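Local coordinates for predicted protein (Acinetobacter sp. RUH2624, PDB 4MEA), which catalyses epoxide hydrolysis as a secreted alpha/beta hydrolase, and is identified as a virulence factor of the Cif family, at residues L49-G54 with K120-K125; A165-P170 with D248-N253; L202-F207 with E228-R233. All blocks are in the same frame, centred on the assembly; numbering follows the deposited sequence.

The three contacts are buried and lie apart, with centres 25 to 30 Å from one another. Contact 1 belongs to the central sheet: strand 47-54 meets the end of helix 108-123, and a methyl-on-ring contact is joined by a water bridge and a carboxylate held by lysines. Contact 2 sets a short 3-10 turn against helix 246-258 through apolar groups alone, and contact 3 pairs two aromatic residues, one on helix 200-211 and one in the loop between helices 220-227 and 233-244. Contact 3 falls within the part of the chain that contact 2 brackets. Those two have the second subunit close by, whereas no other chain of the assembly touches contact 1.

Contact 1: residues L49-G54 with K120-K125; sequences LHYVEG and KKIAGK
Residues 49-54 of strand 47-54 run past the last turn of helix 108-123, Glu53 and Ile122 lying nearest with their CA atoms 8.7 Å apart. Tyr51 and Ile122 reach for each other from opposite directions. Ile122 CD1 sits 3.3 Å from the centroid of the Tyr51 ring and only 7° off its normal, a CH-pi contact centred on one face. With Ile122 CG2 anti to its own backbone N, that second branch drops to the ring's rim, 3.5 Å from Tyr51 CE1, and also meets Glu53 OE2 at 3.4 Å. Glu53 CG lies between backbone N and carbonyl carbon (chi1 71°), and the extended chain beyond brings CD to the edge of the Tyr51 ring, in its plane. A water donates to Glu53 OE2 and to Ile122 O, 2.7 Å each, linking the strand to the helix end. Glu53 OE1 forms a salt bridge with Lys40 and OE2 another with Lys86. Here a helix of the alpha/beta hydrolase fold packs on its central sheet, and Ile88 of the adjacent strand also touches Ile122. With two lysines and a water to hold it, the carboxylate is probably kept ionised beside the apolar Tyr51-Ile122 pair.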
loop_
_atom_site.group_PDB
_atom_site.type_symbol
_atom_site.label_atom_id
_atom_site.label_comp_id
_atom_site.label_asym_id
_atom_site.label_seq_id
_atom_site.Cartn_x
_atom_site.Cartn_y
_atom_site.Cartn_z
ATOM N N LEU A 49 27.258 -14.235 -2.351
ATOM C CA LEU A 49 26.135 -14.524 -3.240
ATOM C C LEU A 49 26.009 -16.020 -3.510
ATOM O O LEU A 49 27.010 -16.725 -3.697
ATOM C CB LEU A 49 26.294 -13.783 -4.571
ATOM C CG LEU A 49 26.421 -12.258 -4.566
ATOM C CD1 LEU A 49 26.780 -11.787 -5.960
ATOM C CD2 LEU A 49 25.142 -11.581 -4.087
ATOM N N HIS A 50 24.772 -16.504 -3.512
ATOM C CA HIS A 50 24.490 -17.860 -3.968
ATOM C C HIS A 50 24.105 -17.818 -5.444
ATOM O O HIS A 50 23.405 -16.907 -5.894
ATOM C CB HIS A 50 23.369 -18.495 -3.138
ATOM C CG HIS A 50 22.871 -19.800 -3.682
ATOM N ND1 HIS A 50 21.600 -19.957 -4.196
ATOM C CD2 HIS A 50 23.471 -21.011 -3.788
ATOM C CE1 HIS A 50 21.439 -21.207 -4.593
ATOM N NE2 HIS A 50 22.561 -21.867 -4.360
ATOM N N TYR A 51 24.572 -18.793 -6.208
ATOM C CA TYR A 51 24.126 -18.910 -7.583
ATOM C C TYR A 51 24.081 -20.368 -7.990
ATOM O O TYR A 51 24.620 -21.237 -7.298
ATOM C CB TYR A 51 25.024 -18.106 -8.525
ATOM C CG TYR A 51 26.459 -18.604 -8.646
ATOM C CD1 TYR A 51 26.855 -19.384 -9.732
ATOM C CD2 TYR A 51 27.416 -18.276 -7.693
ATOM C CE1 TYR A 51 28.171 -19.838 -9.859
ATOM C CE2 TYR A 51 28.736 -18.732 -7.804
ATOM C CZ TYR A 51 29.101 -19.502 -8.896
ATOM O OH TYR A 51 30.394 -19.951 -9.021
ATOM N N VAL A 52 23.432 -20.618 -9.116
ATOM C CA VAL A 52 23.324 -21.939 -9.697
ATOM C C VAL A 52 23.731 -21.806 -11.154
ATOM O O VAL A 52 23.330 -20.859 -11.831
ATOM C CB VAL A 52 21.868 -22.460 -9.594
ATOM C CG1 VAL A 52 21.697 -23.770 -10.350
ATOM C CG2 VAL A 52 21.474 -22.611 -8.130
ATOM N N GLU A 53 24.546 -22.738 -11.637
ATOM C CA GLU A 53 24.995 -22.678 -13.019
ATOM C C GLU A 53 24.945 -24.041 -13.693
ATOM O O GLU A 53 24.920 -25.080 -13.036
ATOM C CB GLU A 53 26.412 -22.098 -13.106
ATOM C CG GLU A 53 27.480 -23.028 -12.572
ATOM C CD GLU A 53 28.866 -22.401 -12.568
ATOM O OE1 GLU A 53 29.749 -22.947 -11.877
ATOM O OE2 GLU A 53 29.075 -21.373 -13.248
ATOM N N GLY A 54 24.922 -24.023 -15.019
ATOM C CA GLY A 54 24.886 -25.245 -15.791
ATOM C C GLY A 54 25.485 -24.959 -17.146
ATOM O O GLY A 54 25.684 -23.797 -17.506
ATOM N N LYS A 120 31.472 -11.291 -13.619
ATOM C CA LYS A 120 32.719 -11.310 -14.368
ATOM C C LYS A 120 33.500 -12.580 -14.027
ATOM O O LYS A 120 34.131 -13.183 -14.895
ATOM C CB LYS A 120 33.546 -10.050 -14.085
ATOM C CG LYS A 120 33.005 -8.775 -14.756
ATOM C CD LYS A 120 33.204 -8.813 -16.266
ATOM C CE LYS A 120 32.880 -7.473 -16.928
ATOM N NZ LYS A 120 33.641 -6.346 -16.320
ATOM N N LYS A 121 33.431 -12.996 -12.765
ATOM C CA LYS A 121 34.171 -14.178 -12.309
ATOM C C LYS A 121 33.493 -15.489 -12.702
ATOM O O LYS A 121 34.164 -16.452 -13.085
ATOM C CB LYS A 121 34.419 -14.117 -10.795
ATOM C CG LYS A 121 35.437 -13.055 -10.403
ATOM C CD LYS A 121 35.133 -12.422 -9.053
ATOM C CE LYS A 121 35.809 -13.155 -7.908
ATOM N NZ LYS A 121 35.580 -12.450 -6.611
ATOM N N ILE A 122 32.168 -15.532 -12.620
ATOM C CA ILE A 122 31.447 -16.769 -12.920
ATOM C C ILE A 122 31.285 -16.967 -14.423
ATOM O O ILE A 122 31.436 -18.076 -14.934
ATOM C CB ILE A 122 30.044 -16.777 -12.292
ATOM C CG1 ILE A 122 30.124 -16.613 -10.779
ATOM C CG2 ILE A 122 29.307 -18.059 -12.649
ATOM C CD1 ILE A 122 28.791 -16.189 -10.164
ATOM N N ALA A 123 30.973 -15.883 -15.124
ATOM C CA ALA A 123 30.614 -15.963 -16.532
ATOM C C ALA A 123 31.848 -15.830 -17.408
ATOM O O ALA A 123 31.904 -16.391 -18.500
ATOM C CB ALA A 123 29.578 -14.890 -16.892
ATOM N N GLY A 124 32.837 -15.088 -16.921
ATOM C CA GLY A 124 34.063 -14.888 -17.670
ATOM C C GLY A 124 34.072 -13.556 -18.388
ATOM O O GLY A 124 33.257 -12.676 -18.094
ATOM N N LYS A 125 34.978 -13.411 -19.349
ATOM C CA LYS A 125 35.234 -12.115 -19.973
ATOM C C LYS A 125 34.227 -11.698 -21.048
ATOM O O LYS A 125 34.299 -10.583 -21.572
ATOM C CB LYS A 125 36.671 -12.062 -20.497
ATOM C CG LYS A 125 37.694 -12.049 -19.369
ATOM C CD LYS A 125 39.113 -12.175 -19.875
ATOM C CE LYS A 125 40.091 -11.716 -18.810
ATOM N NZ LYS A 125 39.841 -10.289 -18.439
HETATM O O HOH W 1 31.536 -20.716 -14.231
#

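Contact 2: residues A165-P170 with D248-N253; sequences AMFEYP and DSIRQN
The Phe167 ring receives the tip of Ile250 over one face, and the Tyr169 ring has a backbone oxygen of its own segment, Ala165 O, 3.3 Å above its plane and over its centre. On Phe167 the fit is off-centre: Ile250 CD1 stands 3.6 Å from the ring centroid, 26° off the normal, displaced toward the rim where CE1 lies 3.3 Å away. This is a CH-pi contact, and the other branch of the isoleucine adds to it, Ile250 CG2 approaching Phe167 CE2 at 3.8 Å. Phe167 CG is anti to the carbonyl carbon (chi1 -71°), which carries the ring across to the helix although the side chain does not start out in that direction. Met166, one residue earlier, meets the same methyl from another side, its CB 3.7 Å from Ile250 CD1, with CG and SD farther off.

Residues 165-167 form the end of a 3-10 turn in the long connection that follows strand 151-157 of the alpha/beta hydrolase sheet, and Ile250 projects from helix 246-258. Ile250 CD1 thus fills the angle between two consecutive side chains of the turn. A polar link runs beside this apolar one: Asn253 ND2, one turn along the helix, donates to Pro162 O, earlier in the same connection. Helix 181-185 supplies Phe183, which touches both Met166 and Tyr169. The second subunit approaches from the loop side, where its Thr173 packs on Phe167 and its Phe167 on Pro170.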
loop_
_atom_site.group_PDB
_atom_site.type_symbol
_atom_site.label_atom_id
_atom_site.label_comp_id
_atom_site.label_asym_id
_atom_site.label_seq_id
_atom_site.Cartn_x
_atom_site.Cartn_y
_atom_site.Cartn_z
ATOM N N ALA A 165 8.642 7.717 -12.967
ATOM C CA ALA A 165 7.254 7.254 -12.970
ATOM C C ALA A 165 6.920 6.402 -11.737
ATOM O O ALA A 165 5.751 6.211 -11.391
ATOM C CB ALA A 165 6.940 6.501 -14.259
ATOM N N MET A 166 7.948 5.901 -11.064
ATOM C CA MET A 166 7.734 5.113 -9.855
ATOM C C MET A 166 7.256 6.021 -8.716
ATOM O O MET A 166 6.743 5.548 -7.699
ATOM C CB MET A 166 9.019 4.357 -9.483
ATOM C CG MET A 166 8.849 3.234 -8.469
ATOM S SD MET A 166 10.348 2.211 -8.360
ATOM C CE MET A 166 10.049 1.029 -9.684
ATOM N N PHE A 167 7.427 7.331 -8.898
ATOM C CA PHE A 167 6.901 8.320 -7.967
ATOM C C PHE A 167 5.462 8.684 -8.333
ATOM O O PHE A 167 4.865 9.597 -7.742
ATOM C CB PHE A 167 7.757 9.590 -7.992
ATOM C CG PHE A 167 9.112 9.426 -7.359
ATOM C CD1 PHE A 167 9.301 8.538 -6.317
ATOM C CD2 PHE A 167 10.195 10.167 -7.808
ATOM C CE1 PHE A 167 10.557 8.386 -5.725
ATOM C CE2 PHE A 167 11.452 10.028 -7.219
ATOM C CZ PHE A 167 11.631 9.136 -6.181
ATOM N N GLU A 168 4.911 7.977 -9.314
ATOM C CA GLU A 168 3.583 8.305 -9.835
ATOM C C GLU A 168 2.603 7.128 -9.853
ATOM O O GLU A 168 1.387 7.340 -9.861
ATOM C CB GLU A 168 3.704 8.912 -11.235
ATOM C CG GLU A 168 4.449 10.240 -11.246
ATOM C CD GLU A 168 4.884 10.658 -12.638
ATOM O OE1 GLU A 168 4.654 9.884 -13.593
ATOM O OE2 GLU A 168 5.463 11.758 -12.774
ATOM N N TYR A 169 3.104 5.893 -9.860
ATOM C CA TYR A 169 2.184 4.746 -9.928
ATOM C C TYR A 169 1.186 4.843 -8.785
ATOM O O TYR A 169 1.579 5.017 -7.631
ATOM C CB TYR A 169 2.926 3.402 -9.873
ATOM C CG TYR A 169 3.974 3.233 -10.951
ATOM C CD1 TYR A 169 3.712 3.592 -12.272
ATOM C CD2 TYR A 169 5.236 2.728 -10.641
ATOM C CE1 TYR A 169 4.683 3.445 -13.259
ATOM C CE2 TYR A 169 6.210 2.593 -11.607
ATOM C CZ TYR A 169 5.930 2.947 -12.912
ATOM O OH TYR A 169 6.903 2.795 -13.863
ATOM N N PRO A 170 -0.114 4.738 -9.101
ATOM C CA PRO A 170 -1.164 4.986 -8.108
ATOM C C PRO A 170 -1.335 3.852 -7.090
ATOM O O PRO A 170 -1.132 2.674 -7.404
ATOM C CB PRO A 170 -2.426 5.142 -8.963
ATOM C CG PRO A 170 -2.161 4.332 -10.176
ATOM C CD PRO A 170 -0.668 4.429 -10.435
ATOM N N ASP A 248 16.531 6.241 -4.247
ATOM C CA ASP A 248 17.931 6.284 -4.672
ATOM C C ASP A 248 18.135 5.696 -6.065
ATOM O O ASP A 248 18.822 6.281 -6.903
ATOM C CB ASP A 248 18.815 5.517 -3.692
ATOM C CG ASP A 248 19.108 6.299 -2.436
ATOM O OD1 ASP A 248 18.844 7.517 -2.420
ATOM O OD2 ASP A 248 19.619 5.693 -1.469
ATOM N N SER A 249 17.555 4.520 -6.295
ATOM C CA SER A 249 17.677 3.843 -7.577
ATOM C C SER A 249 17.092 4.711 -8.679
ATOM O O SER A 249 17.600 4.740 -9.797
ATOM C CB SER A 249 16.960 2.480 -7.537
ATOM O OG SER A 249 17.532 1.621 -6.552
ATOM N N ILE A 250 16.012 5.419 -8.356
ATOM C CA ILE A 250 15.348 6.275 -9.329
ATOM C C ILE A 250 16.277 7.398 -9.747
ATOM O O ILE A 250 16.460 7.659 -10.939
ATOM C CB ILE A 250 14.040 6.861 -8.759
ATOM C CG1 ILE A 250 12.974 5.761 -8.681
ATOM C CG2 ILE A 250 13.566 8.042 -9.617
ATOM C CD1 ILE A 250 11.797 6.091 -7.779
ATOM N N ARG A 251 16.864 8.062 -8.758
ATOM C CA ARG A 251 17.804 9.141 -9.018
ATOM C C ARG A 251 18.974 8.617 -9.839
ATOM O O ARG A 251 19.440 9.264 -10.778
ATOM C CB ARG A 251 18.310 9.738 -7.701
ATOM C CG ARG A 251 19.584 10.568 -7.845
ATOM C CD ARG A 251 19.560 11.787 -6.944
ATOM N NE ARG A 251 20.853 12.459 -6.857
ATOM C CZ ARG A 251 21.407 13.167 -7.840
ATOM N NH1 ARG A 251 20.793 13.289 -9.012
ATOM N NH2 ARG A 251 22.587 13.747 -7.650
ATOM N N GLN A 252 19.441 7.425 -9.489
ATOM C CA GLN A 252 20.585 6.853 -10.172
ATOM C C GLN A 252 20.283 6.557 -11.631
ATOM O O GLN A 252 21.094 6.857 -12.505
ATOM C CB GLN A 252 21.061 5.594 -9.450
ATOM C CG GLN A 252 21.644 5.893 -8.078
ATOM C CD GLN A 252 21.768 4.653 -7.224
ATOM O OE1 GLN A 252 21.356 3.563 -7.631
ATOM N NE2 GLN A 252 22.357 4.806 -6.037
ATOM N N ASN A 253 19.121 5.964 -11.897
ATOM C CA ASN A 253 18.771 5.628 -13.268
ATOM C C ASN A 253 18.460 6.864 -14.099
ATOM O O ASN A 253 18.798 6.932 -15.280
ATOM C CB ASN A 253 17.606 4.621 -13.322
ATOM C CG ASN A 253 18.020 3.231 -12.844
ATOM O OD1 ASN A 253 19.211 2.902 -12.820
ATOM N ND2 ASN A 253 17.042 2.417 -12.451
#

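Contact 3: residues L202-F207 with E228-R233; sequences LFFSYF and EPYSTR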
loop_
_atom_site.group_PDB
_atom_site.type_symbol
_atom_site.label_atom_id
_atom_site.label_comp_id
_atom_site.label_asym_id
_atom_site.label_seq_id
_atom_site.Cartn_x
_atom_site.Cartn_y
_atom_site.Cartn_z
ATOM N N LEU A 202 0.353 -16.543 4.751
ATOM C CA LEU A 202 -0.868 -15.765 4.546
ATOM C C LEU A 202 -0.638 -14.647 3.538
ATOM O O LEU A 202 -1.373 -14.529 2.548
ATOM C CB LEU A 202 -1.369 -15.178 5.879
ATOM C CG LEU A 202 -2.494 -14.136 5.834
ATOM C CD1 LEU A 202 -3.766 -14.747 5.252
ATOM C CD2 LEU A 202 -2.764 -13.571 7.234
ATOM N N PHE A 203 0.374 -13.819 3.786
ATOM C CA PHE A 203 0.636 -12.690 2.891
ATOM C C PHE A 203 1.013 -13.114 1.474
ATOM O O PHE A 203 0.419 -12.641 0.503
ATOM C CB PHE A 203 1.720 -11.739 3.427
ATOM C CG PHE A 203 1.984 -10.567 2.498
ATOM C CD1 PHE A 203 1.193 -9.430 2.560
ATOM C CD2 PHE A 203 2.983 -10.633 1.528
ATOM C CE1 PHE A 203 1.402 -8.368 1.698
ATOM C CE2 PHE A 203 3.205 -9.567 0.663
ATOM C CZ PHE A 203 2.413 -8.432 0.749
ATOM N N PHE A 204 2.019 -13.977 1.351
ATOM C CA PHE A 204 2.509 -14.367 0.032
ATOM C C PHE A 204 1.544 -15.238 -0.775
ATOM O O PHE A 204 1.481 -15.116 -2.002
ATOM C CB PHE A 204 3.880 -15.040 0.136
ATOM C CG PHE A 204 5.019 -14.069 0.350
ATOM C CD1 PHE A 204 5.536 -13.339 -0.715
ATOM C CD2 PHE A 204 5.568 -13.891 1.607
ATOM C CE1 PHE A 204 6.590 -12.435 -0.526
ATOM C CE2 PHE A 204 6.625 -12.997 1.805
ATOM C CZ PHE A 204 7.136 -12.275 0.738
ATOM N N SER A 205 0.808 -16.131 -0.114
ATOM C CA SER A 205 -0.195 -16.914 -0.837
ATOM C C SER A 205 -1.146 -15.972 -1.578
ATOM O O SER A 205 -1.438 -16.166 -2.763
ATOM C CB SER A 205 -0.979 -17.841 0.098
ATOM O OG SER A 205 -0.194 -18.961 0.490
ATOM N N TYR A 206 -1.623 -14.950 -0.876
ATOM C CA TYR A 206 -2.553 -13.996 -1.473
ATOM C C TYR A 206 -1.841 -13.112 -2.506
ATOM O O TYR A 206 -2.308 -12.953 -3.636
ATOM C CB TYR A 206 -3.241 -13.143 -0.393
ATOM C CG TYR A 206 -4.350 -12.293 -0.964
ATOM C CD1 TYR A 206 -5.628 -12.812 -1.133
ATOM C CD2 TYR A 206 -4.105 -10.985 -1.371
ATOM C CE1 TYR A 206 -6.639 -12.047 -1.680
ATOM C CE2 TYR A 206 -5.104 -10.214 -1.916
ATOM C CZ TYR A 206 -6.369 -10.751 -2.071
ATOM O OH TYR A 206 -7.365 -9.971 -2.619
ATOM N N PHE A 207 -0.698 -12.554 -2.121
ATOM C CA PHE A 207 0.097 -11.709 -3.013
ATOM C C PHE A 207 0.475 -12.426 -4.323
ATOM O O PHE A 207 0.244 -11.905 -5.419
ATOM C CB PHE A 207 1.370 -11.254 -2.282
ATOM C CG PHE A 207 2.229 -10.303 -3.072
ATOM C CD1 PHE A 207 2.097 -8.931 -2.916
ATOM C CD2 PHE A 207 3.194 -10.786 -3.947
ATOM C CE1 PHE A 207 2.902 -8.052 -3.640
ATOM C CE2 PHE A 207 4.007 -9.926 -4.671
ATOM C CZ PHE A 207 3.861 -8.551 -4.520
ATOM N N GLU A 228 9.005 -20.184 1.629
ATOM C CA GLU A 228 10.057 -20.540 2.577
ATOM C C GLU A 228 11.266 -19.604 2.509
ATOM O O GLU A 228 11.835 -19.261 3.554
ATOM C CB GLU A 228 10.486 -22.011 2.415
ATOM C CG GLU A 228 11.578 -22.463 3.394
ATOM C CD GLU A 228 12.990 -22.275 2.857
ATOM O OE1 GLU A 228 13.149 -22.001 1.646
ATOM O OE2 GLU A 228 13.949 -22.410 3.655
ATOM N N PRO A 229 11.664 -19.176 1.293
ATOM C CA PRO A 229 12.842 -18.298 1.213
ATOM C C PRO A 229 12.594 -16.898 1.774
ATOM O O PRO A 229 13.550 -16.146 1.992
ATOM C CB PRO A 229 13.126 -18.222 -0.295
ATOM C CG PRO A 229 12.495 -19.456 -0.863
ATOM C CD PRO A 229 11.241 -19.636 -0.041
ATOM N N TYR A 230 11.328 -16.569 2.022
ATOM C CA TYR A 230 10.936 -15.242 2.514
ATOM C C TYR A 230 10.225 -15.355 3.865
ATOM O O TYR A 230 9.341 -14.558 4.185
ATOM C CB TYR A 230 10.006 -14.555 1.498
ATOM C CG TYR A 230 10.716 -14.118 0.242
ATOM C CD1 TYR A 230 11.270 -12.840 0.140
ATOM C CD2 TYR A 230 10.854 -14.987 -0.840
ATOM C CE1 TYR A 230 11.944 -12.437 -1.006
ATOM C CE2 TYR A 230 11.525 -14.594 -1.991
ATOM C CZ TYR A 230 12.064 -13.327 -2.072
ATOM O OH TYR A 230 12.728 -12.937 -3.213
ATOM N N SER A 231 10.612 -16.349 4.660
ATOM C CA SER A 231 9.843 -16.688 5.849
ATOM C C SER A 231 10.459 -16.184 7.151
ATOM O O SER A 231 9.932 -16.473 8.225
ATOM C CB SER A 231 9.613 -18.198 5.923
ATOM O OG SER A 231 10.850 -18.904 6.016
ATOM N N THR A 232 11.561 -15.441 7.063
ATOM C CA THR A 232 12.210 -14.894 8.252
ATOM C C THR A 232 12.403 -13.382 8.151
ATOM O O THR A 232 12.475 -12.834 7.046
ATOM C CB THR A 232 13.575 -15.580 8.511
ATOM O OG1 THR A 232 14.357 -15.542 7.315
ATOM C CG2 THR A 232 13.373 -17.043 8.902
ATOM N N ARG A 233 12.484 -12.709 9.303
ATOM C CA ARG A 233 12.682 -11.257 9.326
ATOM C C ARG A 233 13.914 -10.816 8.536
ATOM O O ARG A 233 13.894 -9.775 7.868
ATOM C CB ARG A 233 12.806 -10.723 10.762
ATOM C CG ARG A 233 11.673 -11.072 11.713
ATOM C CD ARG A 233 10.794 -9.881 12.078
ATOM N NE ARG A 233 11.490 -8.601 12.262
ATOM C CZ ARG A 233 11.640 -7.969 13.429
ATOM N NH1 ARG A 233 11.177 -8.498 14.551
ATOM N NH2 ARG A 233 12.258 -6.796 13.477
#
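Phe204, on helix 200-211, meets Tyr230 through the far end of its ring: Phe204 CE2 and CZ each lie 3.7 Å from Tyr230 CB. The two side chains cross at about a right angle, while their ring planes are inclined at 42° with centroids 5.5 Å apart, an oblique aromatic pair. Phe204 starts out toward the loop, and with CG anti to the carbonyl carbon (chi1 -77°) its CE2-CZ end reaches Tyr230 CB. Tyr230 has much the same first torsion, but here it turns the ring away once CB has made the contact, and of its ring atoms CG comes within 4.1 Å of Phe204 CZ. The phenol end is thereby directed to a separate partner, Tyr230 OH being hydrogen-bonded to Ser69 O.

Behind the contact, Phe203 CD2 lies over one face of the Phe204 ring. Phe67 also meets Phe204, and Ile196 and Ile227 from neighbouring helices pack against it. Ser231 OG donates to Glu228 O at 2.7 Å, tilted 23° from the carbonyl plane; Ser231 N adds a weak bond to the same oxygen. These two bonds close the turn that follows helix 220-227.

These helices lie in the helical region inserted between strands 151-157 and 267-272 of the sheet, which probably forms the cap (lid), as in other epoxide hydrolases of this fold. Across the segments the chemistry is chiefly apolar, with no hydrogen bond between them: dispersion between ring and methylene joins helix to loop, while the hydroxyl of Tyr230 finds its polar partner beyond the pair.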